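Local coordinates for protein aminomethyltransferase (PDB 3GIR) that belongs to the aminomethyltransferase (T-protein) family, whose members join a large N-terminal domain to a C-terminal barrel domain, at residues Y100-V104 with Y116-L120; T271-D275 with F298-L302; H83-V89 with F140-A146; I111-S117 with D129-L135. All coordinates share one frame; numbering follows the deposited sequence. Where two conformers were deposited one is given.

Contact 1: residues Y100-V104 with Y116-L120; sequences YALPV and YSYLL
Pro103 and Val104 settle on Ser117, and Leu102 meets Leu119, where the chain leaving helix 94-101 passes over the edge strand 114-120. No direct hydrogen bond links the two segments, so the contact rests on packing and on two bridging waters. In the apolar part, Leu102 CD2 touches Leu119 CD1 at 3.8 Å, the two side chains crossing at about a right angle. The pyrrolidine of Pro103 approaches Tyr118 through CG, which lies 3.8 Å from CE1 and obliquely to the ring. Mixed contacts follow. Val104 CG1 sits 3.3 Å from Ser117 OG, and Pro103 CD comes to 3.1 Å from Tyr118 O, a buried carbonyl oxygen with no hydrogen-bonding partner in the model. Polar links run through solvent. One water donates a hydrogen bond to Ala101 O and accepts one from Leu120 N at 3.0 Å, joining the last turn of the helix to the strand. A second lies 2.8 Å from Pro103 O and 2.7 Å from Ser117 OG; the serine reaches it with OG anti to its own backbone N (chi1 -161°). The loop is shaped from within: Pro103 is the centre of an inverse gamma turn, closed by Val104 N donating to Leu102 O at 2.8 Å. Outside the pair, Arg159 of helix 149-159 binds both Ala101 O and Leu120 O, and Tyr118 OH binds Leu278 O. The chemistry implies a seam held by aliphatic fit, with two waters carrying the polar links, one joining backbone to backbone and the other a backbone carbonyl to the serine hydroxyl.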
loop_
_atom_site.group_PDB
_atom_site.type_symbol
_atom_site.label_atom_id
_atom_site.label_comp_id
_atom_site.label_asym_id
_atom_site.label_seq_id
_atom_site.Cartn_x
_atom_site.Cartn_y
_atom_site.Cartn_z
ATOM N N TYR A 100 22.058 0.469 0.903
ATOM C CA TYR A 100 22.260 1.814 1.437
ATOM C C TYR A 100 21.002 2.664 1.392
ATOM O O TYR A 100 20.615 3.334 2.358
ATOM C CB TYR A 100 23.367 2.474 0.660
ATOM C CG TYR A 100 23.525 3.936 0.968
ATOM C CD1 TYR A 100 23.954 4.360 2.221
ATOM C CD2 TYR A 100 23.251 4.900 0.034
ATOM C CE1 TYR A 100 24.078 5.691 2.515
ATOM C CE2 TYR A 100 23.408 6.246 0.308
ATOM C CZ TYR A 100 23.852 6.631 1.581
ATOM O OH TYR A 100 23.960 7.954 1.912
ATOM N N ALA A 101 20.302 2.604 0.252
ATOM C CA ALA A 101 19.134 3.461 0.080
ATOM C C ALA A 101 17.998 3.097 0.974
ATOM O O ALA A 101 17.248 3.968 1.430
ATOM C CB ALA A 101 18.637 3.508 -1.430
ATOM N N LEU A 102 17.826 1.787 1.180
ATOM C CA LEU A 102 16.678 1.248 1.934
ATOM C C LEU A 102 17.175 0.344 3.046
ATOM O O LEU A 102 18.228 -0.302 2.866
ATOM C CB LEU A 102 15.798 0.383 1.032
ATOM C CG LEU A 102 15.242 1.061 -0.204
ATOM C CD1 LEU A 102 14.532 0.042 -1.141
ATOM C CD2 LEU A 102 14.254 2.215 0.165
ATOM N N PRO A 103 16.333 0.142 4.077
ATOM C CA PRO A 103 16.739 -0.777 5.170
ATOM C C PRO A 103 16.473 -2.248 4.840
ATOM O O PRO A 103 15.661 -2.910 5.488
ATOM C CB PRO A 103 15.889 -0.303 6.358
ATOM C CG PRO A 103 14.640 0.227 5.694
ATOM C CD PRO A 103 15.072 0.814 4.362
ATOM N N VAL A 104 17.228 -2.763 3.868
ATOM C CA VAL A 104 17.107 -4.115 3.363
ATOM C C VAL A 104 18.502 -4.705 3.244
ATOM O O VAL A 104 19.497 -3.984 3.205
ATOM C CB VAL A 104 16.415 -4.142 1.960
ATOM C CG1 VAL A 104 15.023 -3.465 1.999
ATOM C CG2 VAL A 104 17.299 -3.480 0.852
ATOM N N TYR A 116 8.361 -5.785 1.580
ATOM C CA TYR A 116 7.858 -4.475 1.959
ATOM C C TYR A 116 8.973 -3.722 2.624
ATOM O O TYR A 116 9.724 -4.265 3.467
ATOM C CB TYR A 116 6.669 -4.619 2.959
ATOM C CG TYR A 116 6.077 -3.329 3.439
ATOM C CD1 TYR A 116 5.199 -2.607 2.661
ATOM C CD2 TYR A 116 6.426 -2.814 4.688
ATOM C CE1 TYR A 116 4.642 -1.403 3.146
ATOM C CE2 TYR A 116 5.889 -1.620 5.151
ATOM C CZ TYR A 116 4.988 -0.940 4.405
ATOM O OH TYR A 116 4.532 0.284 4.929
ATOM N N SER A 117 9.155 -2.459 2.254
ATOM C CA SER A 117 10.190 -1.638 2.833
ATOM C C SER A 117 9.772 -0.170 2.797
ATOM O O SER A 117 8.617 0.177 2.519
ATOM C CB SER A 117 11.533 -1.821 2.128
ATOM O OG SER A 117 12.594 -1.378 2.945
ATOM N N TYR A 118 10.718 0.703 3.100
ATOM C CA TYR A 118 10.447 2.145 3.074
ATOM C C TYR A 118 11.698 2.955 2.882
ATOM O O TYR A 118 12.772 2.577 3.348
ATOM C CB TYR A 118 9.714 2.597 4.377
ATOM C CG TYR A 118 9.886 1.738 5.569
ATOM C CD1 TYR A 118 11.109 1.655 6.202
ATOM C CD2 TYR A 118 8.821 1.057 6.144
ATOM C CE1 TYR A 118 11.256 0.882 7.340
ATOM C CE2 TYR A 118 8.998 0.260 7.255
ATOM C CZ TYR A 118 10.209 0.199 7.845
ATOM O OH TYR A 118 10.420 -0.532 8.996
ATOM N N LEU A 119 11.533 4.069 2.206
ATOM C CA LEU A 119 12.581 5.050 2.024
ATOM C C LEU A 119 12.536 5.964 3.260
ATOM O O LEU A 119 11.551 6.633 3.493
ATOM C CB LEU A 119 12.273 5.832 0.742
ATOM C CG LEU A 119 13.348 6.727 0.255
ATOM C CD1 LEU A 119 14.610 5.932 -0.299
ATOM C CD2 LEU A 119 12.766 7.767 -0.800
ATOM N N LEU A 120 13.626 6.035 4.025
ATOM C CA LEU A 120 13.642 6.871 5.237
ATOM C C LEU A 120 14.442 8.104 5.009
ATOM O O LEU A 120 15.459 8.072 4.250
ATOM C CB LEU A 120 14.299 6.064 6.329
ATOM C CG LEU A 120 13.648 4.794 6.721
ATOM C CD1 LEU A 120 14.510 4.210 7.849
ATOM C CD2 LEU A 120 12.190 4.926 7.163
HETATM O O HOH W 1 16.246 4.657 3.914
HETATM O O HOH W 2 12.880 -3.135 4.988
#

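Contact 2: residues T271-D275 with F298-L302; sequences TTPID and FLESL
Ile274 reaches across to helix 295-304 and lays CD1 over one face of the Phe298 ring, a CH-pi contact 4.2 Å from the centroid and 21° off the ring normal. Pro273 takes the rim of the same ring: its CG stands near the ring plane, 3.8 Å from CE1. Further along the isoleucine, CG1 meets Leu302 CD1 at 3.7 Å, with the two side chains crossing at about a right angle, and packs 3.5 Å from Ser301 OG. Phe298 offers its ring to both residues because CG is anti to its backbone N (chi1 -178°). The polar side is joined by one water, which touches Thr272 OG1, Ser301 OG and Asp275 OD1, donating to the last at 2.8 Å. Behind this shell, Thr272 OG1 accepts a nearly straight bond (170°) from Asp275 N, an ST motif, and takes a weak one from Ile274 N. In return, Asp275 OD2 receives Thr272 N at 3.2 Å from above the carboxylate plane. These short-range bonds fold residues 272-275 into a tight turn that presents Pro273 and Ile274 to the helix. Asp275 OD1 is also bound by Ser307 N, just beyond that helix. Pro273 and Phe298 both lean on Leu120 at the end of strand 114-120, and Pro273 touches Tyr118 as well, so loop, strand end and helix 295-304 meet one another around Leu120.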
loop_
_atom_site.group_PDB
_atom_site.type_symbol
_atom_site.label_atom_id
_atom_site.label_comp_id
_atom_site.label_asym_id
_atom_site.label_seq_id
_atom_site.Cartn_x
_atom_site.Cartn_y
_atom_site.Cartn_z
ATOM N N THR A 271 6.437 10.343 10.710
ATOM C CA THR A 271 6.249 9.150 11.462
ATOM C C THR A 271 7.387 8.212 11.131
ATOM O O THR A 271 7.618 7.866 9.968
ATOM C CB THR A 271 4.887 8.433 11.055
ATOM O OG1 THR A 271 4.883 8.073 9.663
ATOM C CG2 THR A 271 3.644 9.316 11.335
ATOM N N THR A 272 8.126 7.795 12.133
ATOM C CA THR A 272 9.100 6.751 11.984
ATOM C C THR A 272 8.431 5.386 11.936
ATOM O O THR A 272 7.264 5.282 12.301
ATOM C CB THR A 272 10.091 6.757 13.140
ATOM O OG1 THR A 272 9.446 6.290 14.337
ATOM C CG2 THR A 272 10.715 8.109 13.325
ATOM N N PRO A 273 9.158 4.321 11.527
ATOM C CA PRO A 273 8.540 3.020 11.559
ATOM C C PRO A 273 8.210 2.576 12.986
ATOM O O PRO A 273 7.335 1.749 13.164
ATOM C CB PRO A 273 9.597 2.078 10.930
ATOM C CG PRO A 273 10.343 2.986 10.040
ATOM C CD PRO A 273 10.445 4.295 10.813
ATOM N N ILE A 274 8.896 3.164 13.964
ATOM C CA ILE A 274 8.657 2.832 15.350
ATOM C C ILE A 274 7.275 3.348 15.718
ATOM O O ILE A 274 6.455 2.574 16.244
ATOM C CB ILE A 274 9.783 3.413 16.281
ATOM C CG1 ILE A 274 11.197 2.848 15.916
ATOM C CG2 ILE A 274 9.475 3.123 17.745
ATOM C CD1 ILE A 274 11.815 3.233 14.445
ATOM N N ASP A 275 6.998 4.626 15.426
ATOM C CA ASP A 275 5.678 5.197 15.734
ATOM C C ASP A 275 4.592 4.411 14.968
ATOM O O ASP A 275 3.505 4.169 15.452
ATOM C CB ASP A 275 5.604 6.663 15.268
ATOM C CG ASP A 275 6.710 7.531 15.803
ATOM O OD1 ASP A 275 7.115 7.260 16.967
ATOM O OD2 ASP A 275 7.110 8.511 15.040
ATOM N N PHE A 298 16.898 5.640 13.183
ATOM C CA PHE A 298 16.031 4.463 13.345
ATOM C C PHE A 298 16.354 3.671 14.641
ATOM O O PHE A 298 15.469 3.300 15.389
ATOM C CB PHE A 298 16.195 3.534 12.091
ATOM C CG PHE A 298 15.329 2.301 12.104
ATOM C CD1 PHE A 298 14.108 2.261 11.413
ATOM C CD2 PHE A 298 15.737 1.162 12.747
ATOM C CE1 PHE A 298 13.365 1.132 11.408
ATOM C CE2 PHE A 298 14.931 0.026 12.777
ATOM C CZ PHE A 298 13.747 0.009 12.075
ATOM N N LEU A 299 17.638 3.383 14.821
ATOM C CA LEU A 299 18.172 2.671 16.004
ATOM C C LEU A 299 17.904 3.469 17.294
ATOM O O LEU A 299 17.462 2.900 18.267
ATOM C CB LEU A 299 19.670 2.395 15.798
ATOM C CG LEU A 299 19.915 1.362 14.705
ATOM C CD1 LEU A 299 21.404 1.129 14.411
ATOM C CD2 LEU A 299 19.208 0.040 14.988
ATOM N N GLU A 300 18.124 4.769 17.275
ATOM C CA GLU A 300 17.812 5.613 18.452
ATOM C C GLU A 300 16.313 5.645 18.776
ATOM O O GLU A 300 15.898 5.644 19.938
ATOM C CB GLU A 300 18.261 7.039 18.237
ATOM C CG GLU A 300 19.739 7.219 18.529
ATOM C CD GLU A 300 20.365 8.459 17.902
ATOM O OE1 GLU A 300 19.642 9.269 17.260
ATOM O OE2 GLU A 300 21.611 8.612 18.052
ATOM N N SER A 301 15.482 5.705 17.748
ATOM C CA SER A 301 14.036 5.691 17.983
ATOM C C SER A 301 13.562 4.358 18.589
ATOM O O SER A 301 12.621 4.281 19.389
ATOM C CB SER A 301 13.341 5.938 16.638
ATOM O OG SER A 301 11.980 6.107 16.856
ATOM N N LEU A 302 14.187 3.283 18.177
ATOM C CA LEU A 302 13.884 1.971 18.639
ATOM C C LEU A 302 14.193 1.827 20.157
ATOM O O LEU A 302 13.447 1.202 20.904
ATOM C CB LEU A 302 14.738 1.022 17.845
ATOM C CG LEU A 302 14.257 -0.321 17.408
ATOM C CD1 LEU A 302 12.859 -0.317 16.837
ATOM C CD2 LEU A 302 15.280 -0.827 16.397
HETATM O O HOH W 3 9.887 7.526 16.569
#

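Contact 3: residues H83-V89 with F140-A146; sequences HMKLIAV and FMLVANA
Lys85, Ile87 and Val89 pair with Ala144, Leu142 and Phe140 through six backbone hydrogen bonds, two for each antiparallel hydrogen-bonded pair. At Ile87 and Leu142 both bonds measure 2.8 Å: Ile87 N lies in the plane of the Leu142 carbonyl, while Leu142 N is somewhat tilted from that of Ile87. The Lys85 pair is less even, with Ala144 N reaching Lys85 O at 2.8 Å but Lys85 N standing 3.1 Å from Ala144 O. Val89 N meets Phe140 O from 36° above the carbonyl plane. The intervening residues spend their backbone groups on outer neighbours, Leu86 and Ala88 on Leu170 and Ile168, Met141 and Val143 on Thr133 and Ile131. Both strands are therefore interior members of the five-stranded antiparallel sheet of the N-terminal domain. Several carbonyls also receive a CA-H contact, as Leu142 O does from Leu86 CA at 3.3 Å. One face carries Leu86, Ala88, Met141 and Val143. There Met141, bent at chi2 and chi3, sets SD 3.9 Å from Leu86 CD2, and Leu86 lies side by side with Val143. The other face carries Ile87, Val89, Leu142 and Ala144; Val89 CG2 touches Leu142 CD1 at 4.0 Å, and helices 94-101 and 149-159 pack against this layer. Past the strands, Ala146 CB presses obliquely on the His83 ring, 3.4 Å from CD2. Asn145 N finds its acceptor outside the pair, in Asp128 OD2.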
loop_
_atom_site.group_PDB
_atom_site.type_symbol
_atom_site.label_atom_id
_atom_site.label_comp_id
_atom_site.label_asym_id
_atom_site.label_seq_id
_atom_site.Cartn_x
_atom_site.Cartn_y
_atom_site.Cartn_z
ATOM N N HIS A 83 -1.488 4.843 -11.578
ATOM C CA HIS A 83 -0.964 6.027 -10.927
ATOM C C HIS A 83 0.261 5.704 -10.094
ATOM O O HIS A 83 1.081 6.592 -9.817
ATOM C CB HIS A 83 -2.078 6.726 -10.122
ATOM C CG HIS A 83 -2.623 5.929 -8.998
ATOM N ND1 HIS A 83 -2.849 4.571 -9.085
ATOM C CD2 HIS A 83 -2.937 6.261 -7.713
ATOM C CE1 HIS A 83 -3.324 4.111 -7.938
ATOM N NE2 HIS A 83 -3.371 5.117 -7.072
ATOM N N MET A 84 0.413 4.458 -9.682
ATOM C CA MET A 84 1.635 3.970 -9.021
ATOM C C MET A 84 2.761 3.940 -10.044
ATOM O O MET A 84 2.528 3.987 -11.248
ATOM C CB MET A 84 1.469 2.539 -8.487
ATOM C CG MET A 84 0.288 2.290 -7.531
ATOM S SD MET A 84 0.282 3.180 -5.935
ATOM C CE MET A 84 1.224 2.154 -4.887
ATOM N N LYS A 85 3.995 3.890 -9.557
ATOM C CA LYS A 85 5.186 4.005 -10.397
ATOM C C LYS A 85 6.150 2.880 -10.152
ATOM O O LYS A 85 6.514 2.617 -9.012
ATOM C CB LYS A 85 5.917 5.354 -10.200
ATOM C CG LYS A 85 6.872 5.713 -11.288
ATOM C CD LYS A 85 6.121 6.112 -12.580
ATOM C CE LYS A 85 7.032 6.508 -13.689
ATOM N NZ LYS A 85 6.198 6.960 -14.856
ATOM N N LEU A 86 6.549 2.240 -11.241
ATOM C CA LEU A 86 7.598 1.213 -11.219
ATOM C C LEU A 86 8.916 1.904 -11.509
ATOM O O LEU A 86 9.019 2.695 -12.474
ATOM C CB LEU A 86 7.343 0.187 -12.311
ATOM C CG LEU A 86 6.515 -0.991 -11.839
ATOM C CD1 LEU A 86 5.123 -0.541 -11.550
ATOM C CD2 LEU A 86 6.600 -2.068 -12.959
ATOM N N ILE A 87 9.889 1.665 -10.653
ATOM C CA ILE A 87 11.225 2.127 -10.847
ATOM C C ILE A 87 12.152 0.897 -10.884
ATOM O O ILE A 87 12.233 0.121 -9.921
ATOM C CB ILE A 87 11.594 3.017 -9.680
ATOM C CG1 ILE A 87 10.751 4.302 -9.649
ATOM C CG2 ILE A 87 13.094 3.469 -9.769
ATOM C CD1 ILE A 87 10.836 5.164 -8.337
ATOM N N ALA A 88 12.858 0.738 -12.013
ATOM C CA ALA A 88 13.867 -0.341 -12.148
ATOM C C ALA A 88 15.204 0.128 -11.595
ATOM O O ALA A 88 15.593 1.330 -11.719
ATOM C CB ALA A 88 14.034 -0.764 -13.579
ATOM N N VAL A 89 15.887 -0.793 -10.956
ATOM C CA VAL A 89 17.221 -0.500 -10.401
ATOM C C VAL A 89 18.120 -1.623 -10.972
ATOM O O VAL A 89 17.884 -2.783 -10.711
ATOM C CB VAL A 89 17.126 -0.531 -8.902
ATOM C CG1 VAL A 89 18.538 -0.459 -8.261
ATOM C CG2 VAL A 89 16.162 0.618 -8.400
ATOM N N PHE A 140 16.499 -5.184 -10.093
ATOM C CA PHE A 140 15.415 -5.125 -9.084
ATOM C C PHE A 140 14.327 -4.177 -9.556
ATOM O O PHE A 140 14.543 -3.363 -10.429
ATOM C CB PHE A 140 15.951 -4.560 -7.746
ATOM C CG PHE A 140 16.979 -5.435 -7.041
ATOM C CD1 PHE A 140 16.660 -6.109 -5.901
ATOM C CD2 PHE A 140 18.307 -5.456 -7.520
ATOM C CE1 PHE A 140 17.604 -6.844 -5.245
ATOM C CE2 PHE A 140 19.260 -6.215 -6.894
ATOM C CZ PHE A 140 18.921 -6.902 -5.752
ATOM N N MET A 141 13.159 -4.289 -8.964
ATOM C CA MET A 141 12.029 -3.410 -9.279
ATOM C C MET A 141 11.544 -2.864 -7.925
ATOM O O MET A 141 11.502 -3.552 -6.907
ATOM C CB MET A 141 10.842 -4.172 -9.939
ATOM C CG MET A 141 9.765 -3.332 -10.480
ATOM S SD MET A 141 10.348 -2.456 -11.977
ATOM C CE MET A 141 10.354 -3.810 -13.215
ATOM N N LEU A 142 11.218 -1.587 -7.945
ATOM C CA LEU A 142 10.525 -0.911 -6.838
ATOM C C LEU A 142 9.172 -0.444 -7.344
ATOM O O LEU A 142 9.034 0.075 -8.481
ATOM C CB LEU A 142 11.324 0.321 -6.355
ATOM C CG LEU A 142 12.567 0.049 -5.526
ATOM C CD1 LEU A 142 13.584 1.262 -5.461
ATOM C CD2 LEU A 142 12.156 -0.400 -4.120
ATOM N N VAL A 143 8.156 -0.557 -6.500
ATOM C CA VAL A 143 6.868 0.106 -6.787
ATOM C C VAL A 143 6.623 1.189 -5.754
ATOM O O VAL A 143 6.599 0.875 -4.558
ATOM C CB VAL A 143 5.732 -0.957 -6.784
ATOM C CG1 VAL A 143 4.378 -0.281 -7.108
ATOM C CG2 VAL A 143 5.944 -2.066 -7.861
ATOM N N ALA A 144 6.433 2.417 -6.247
ATOM C CA ALA A 144 6.320 3.658 -5.459
ATOM C C ALA A 144 4.900 4.137 -5.478
ATOM O O ALA A 144 4.193 3.974 -6.483
ATOM C CB ALA A 144 7.213 4.746 -6.056
ATOM N N ASN A 145 4.483 4.804 -4.413
ATOM C CA ASN A 145 3.154 5.402 -4.427
ATOM C C ASN A 145 3.001 6.566 -5.344
ATOM O O ASN A 145 3.937 7.346 -5.533
ATOM C CB ASN A 145 2.853 5.868 -2.980
ATOM C CG ASN A 145 2.488 4.770 -2.094
ATOM O OD1 ASN A 145 3.282 4.387 -1.150
ATOM N ND2 ASN A 145 1.322 4.177 -2.356
ATOM N N ALA A 146 1.775 6.794 -5.837
ATOM C CA ALA A 146 1.502 7.842 -6.777
ATOM C C ALA A 146 1.966 9.230 -6.340
ATOM O O ALA A 146 2.625 9.938 -7.104
ATOM C CB ALA A 146 0.002 7.827 -7.112
#

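Contact 4: residues I111-S117 with D129-L135; sequences IGQSRYS and DLILTRL
Arg115 and Ser117 pair with Leu132 and Leu130 in the beta hairpin of strands 114-120 and 126-136, at the edge of the antiparallel sheet. Backbone bonds come first. Arg115 and Leu132 exchange two, N of Arg115 giving to Leu132 O at 2.8 Å in the carbonyl plane, and Ser117 and Leu130 exchange two more. Farther down, Gly112 and Gln113 together face Arg134: Gly112 N donates to Arg134 O at 2.7 Å, and Arg134 N to Gln113 O at 3.1 Å. With a positive phi of 89° at Gly112, this fits a G1 beta bulge. Between the paired residues, Ser114 CA-H points at Leu132 O. Side-chain hydrogen bonds lie on the face bearing Ser114, Tyr116, Ile131 and Thr133, where Ser114 OG and Thr133 OG1 meet at 2.7 Å. Apolar contact is modest: Ile131 CD1 comes to the edge of the Tyr116 ring, 3.7 Å from CD1, and the ring also meets Trp280. Arg134, extended from CG to NE, crosses Ile111 with its methylenes, while its guanidinium is gripped elsewhere by four carbonyls, those of Ala107, Leu109, Ala136 and Glu137. At the far end of the pairing, Tyr116 swings its phenol along the strand toward Asp129, CG being anti to N (chi1 179°). Its OH donates to Asp129 OD2 at 2.6 Å, entering by the anti lone pair with ring and carboxylate planes 88° apart.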
loop_
_atom_site.group_PDB
_atom_site.type_symbol
_atom_site.label_atom_id
_atom_site.label_comp_id
_atom_site.label_asym_id
_atom_site.label_seq_id
_atom_site.Cartn_x
_atom_site.Cartn_y
_atom_site.Cartn_z
ATOM N N ILE A 111 16.164 -14.088 -5.873
ATOM C CA ILE A 111 15.534 -13.747 -7.157
ATOM C C ILE A 111 14.072 -14.224 -7.139
ATOM O O ILE A 111 13.748 -15.371 -6.771
ATOM C CB ILE A 111 16.273 -14.424 -8.346
ATOM C CG1 ILE A 111 17.642 -13.777 -8.572
ATOM C CG2 ILE A 111 15.494 -14.255 -9.584
ATOM C CD1 ILE A 111 18.533 -14.518 -9.655
ATOM N N GLY A 112 13.165 -13.348 -7.559
ATOM C CA GLY A 112 11.737 -13.562 -7.471
ATOM C C GLY A 112 11.016 -13.128 -6.200
ATOM O O GLY A 112 9.784 -13.232 -6.136
ATOM N N GLN A 113 11.769 -12.772 -5.155
ATOM C CA GLN A 113 11.210 -12.436 -3.866
ATOM C C GLN A 113 10.958 -10.947 -3.787
ATOM O O GLN A 113 11.805 -10.146 -4.200
ATOM C CB GLN A 113 12.180 -12.795 -2.742
ATOM C CG GLN A 113 12.247 -14.274 -2.412
ATOM C CD GLN A 113 12.955 -14.577 -1.064
ATOM O OE1 GLN A 113 13.905 -13.861 -0.601
ATOM N NE2 GLN A 113 12.489 -15.641 -0.423
ATOM N N SER A 114 9.827 -10.613 -3.181
ATOM C CA SER A 114 9.408 -9.234 -2.893
ATOM C C SER A 114 9.454 -8.976 -1.393
ATOM O O SER A 114 9.174 -9.871 -0.577
ATOM C CB SER A 114 7.967 -8.980 -3.329
ATOM O OG SER A 114 7.798 -9.186 -4.704
ATOM N N ARG A 115 9.768 -7.752 -1.006
ATOM C CA ARG A 115 9.745 -7.340 0.415
ATOM C C ARG A 115 9.160 -5.961 0.533
ATOM O O ARG A 115 9.497 -5.074 -0.266
ATOM C CB ARG A 115 11.164 -7.301 1.034
ATOM C CG ARG A 115 11.635 -8.671 1.540
ATOM C CD ARG A 115 12.921 -8.480 2.284
ATOM N NE ARG A 115 12.587 -8.087 3.630
ATOM C CZ ARG A 115 12.641 -8.901 4.687
ATOM N NH1 ARG A 115 12.257 -8.445 5.867
ATOM N NH2 ARG A 115 13.110 -10.156 4.582
ATOM N N TYR A 116 8.361 -5.785 1.580
ATOM C CA TYR A 116 7.858 -4.475 1.959
ATOM C C TYR A 116 8.973 -3.722 2.624
ATOM O O TYR A 116 9.724 -4.265 3.467
ATOM C CB TYR A 116 6.669 -4.619 2.959
ATOM C CG TYR A 116 6.077 -3.329 3.439
ATOM C CD1 TYR A 116 5.199 -2.607 2.661
ATOM C CD2 TYR A 116 6.426 -2.814 4.688
ATOM C CE1 TYR A 116 4.642 -1.403 3.146
ATOM C CE2 TYR A 116 5.889 -1.620 5.151
ATOM C CZ TYR A 116 4.988 -0.940 4.405
ATOM O OH TYR A 116 4.532 0.284 4.929
ATOM N N SER A 117 9.155 -2.459 2.254
ATOM C CA SER A 117 10.190 -1.638 2.833
ATOM C C SER A 117 9.772 -0.170 2.797
ATOM O O SER A 117 8.617 0.177 2.519
ATOM C CB SER A 117 11.533 -1.821 2.128
ATOM O OG SER A 117 12.594 -1.378 2.945
ATOM N N ASP A 129 6.496 4.347 1.486
ATOM C CA ASP A 129 6.624 2.890 1.624
ATOM C C ASP A 129 6.629 2.277 0.235
ATOM O O ASP A 129 6.113 2.896 -0.721
ATOM C CB ASP A 129 5.630 2.256 2.596
ATOM C CG ASP A 129 4.221 2.444 2.298
ATOM O OD1 ASP A 129 3.780 3.291 1.466
ATOM O OD2 ASP A 129 3.453 1.683 3.017
ATOM N N LEU A 130 7.323 1.138 0.114
ATOM C CA LEU A 130 7.678 0.638 -1.231
ATOM C C LEU A 130 7.634 -0.868 -1.178
ATOM O O LEU A 130 7.813 -1.418 -0.127
ATOM C CB LEU A 130 9.145 1.101 -1.544
ATOM C CG LEU A 130 9.567 2.555 -1.598
ATOM C CD1 LEU A 130 11.092 2.850 -1.617
ATOM C CD2 LEU A 130 8.942 3.235 -2.830
ATOM N N ILE A 131 7.513 -1.543 -2.326
ATOM C CA ILE A 131 7.775 -2.946 -2.443
ATOM C C ILE A 131 8.951 -3.104 -3.392
ATOM O O ILE A 131 8.968 -2.556 -4.531
ATOM C CB ILE A 131 6.601 -3.782 -2.998
ATOM C CG1 ILE A 131 5.305 -3.450 -2.261
ATOM C CG2 ILE A 131 6.968 -5.249 -3.049
ATOM C CD1 ILE A 131 5.365 -3.858 -0.820
ATOM N N LEU A 132 9.960 -3.847 -2.895
ATOM C CA LEU A 132 11.199 -4.159 -3.633
ATOM C C LEU A 132 11.165 -5.636 -4.046
ATOM O O LEU A 132 10.936 -6.496 -3.190
ATOM C CB LEU A 132 12.389 -3.919 -2.718
ATOM C CG LEU A 132 13.781 -4.337 -3.267
ATOM C CD1 LEU A 132 14.238 -3.507 -4.442
ATOM C CD2 LEU A 132 14.823 -4.299 -2.196
ATOM N N THR A 133 11.396 -5.920 -5.327
ATOM C CA THR A 133 11.437 -7.308 -5.860
ATOM C C THR A 133 12.709 -7.510 -6.594
ATOM O O THR A 133 13.127 -6.631 -7.333
ATOM C CB THR A 133 10.259 -7.529 -6.843
ATOM O OG1 THR A 133 9.038 -7.271 -6.133
ATOM C CG2 THR A 133 10.222 -8.996 -7.317
ATOM N N ARG A 134 13.407 -8.599 -6.299
ATOM C CA ARG A 134 14.601 -8.950 -7.051
ATOM C C ARG A 134 14.211 -9.741 -8.271
ATOM O O ARG A 134 13.422 -10.706 -8.160
ATOM C CB ARG A 134 15.553 -9.746 -6.192
ATOM C CG ARG A 134 16.879 -9.983 -6.848
ATOM C CD ARG A 134 17.850 -10.571 -5.899
ATOM N NE ARG A 134 19.225 -10.361 -6.394
ATOM C CZ ARG A 134 20.283 -10.649 -5.620
ATOM N NH1 ARG A 134 20.109 -11.190 -4.428
ATOM N NH2 ARG A 134 21.509 -10.416 -6.078
ATOM N N LEU A 135 14.705 -9.305 -9.409
ATOM C CA LEU A 135 14.370 -9.928 -10.707
ATOM C C LEU A 135 15.513 -10.743 -11.299
ATOM O O LEU A 135 15.248 -11.707 -12.020
ATOM C CB LEU A 135 13.908 -8.884 -11.698
ATOM C CG LEU A 135 12.513 -8.295 -11.388
ATOM C CD1 LEU A 135 12.247 -7.172 -12.419
ATOM C CD2 LEU A 135 11.474 -9.434 -11.357
#

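How the contacts relate
Of the segments in these contacts, the one on strand 85-90 comes first; it is rejoined by strand 139-144 in contact 3, which closes the widest loop of the four contacts. Contacts 1 and 4 are nested inside it. They follow one another with an overlap: contact 1 opens at 100-104 and closes on 116-120, and contact 4 begins on the stretch where contact 1 ends, sharing Tyr116 and Ser117, and closes at 129-135. Strand 126-136 links contacts 4 and 3 as neighbours in the sheet, and Leu102 packs on Leu142. Contact 2 follows in series, tying the later loop to helix 295-304 and touching contact 1 through Pro273 and Phe298.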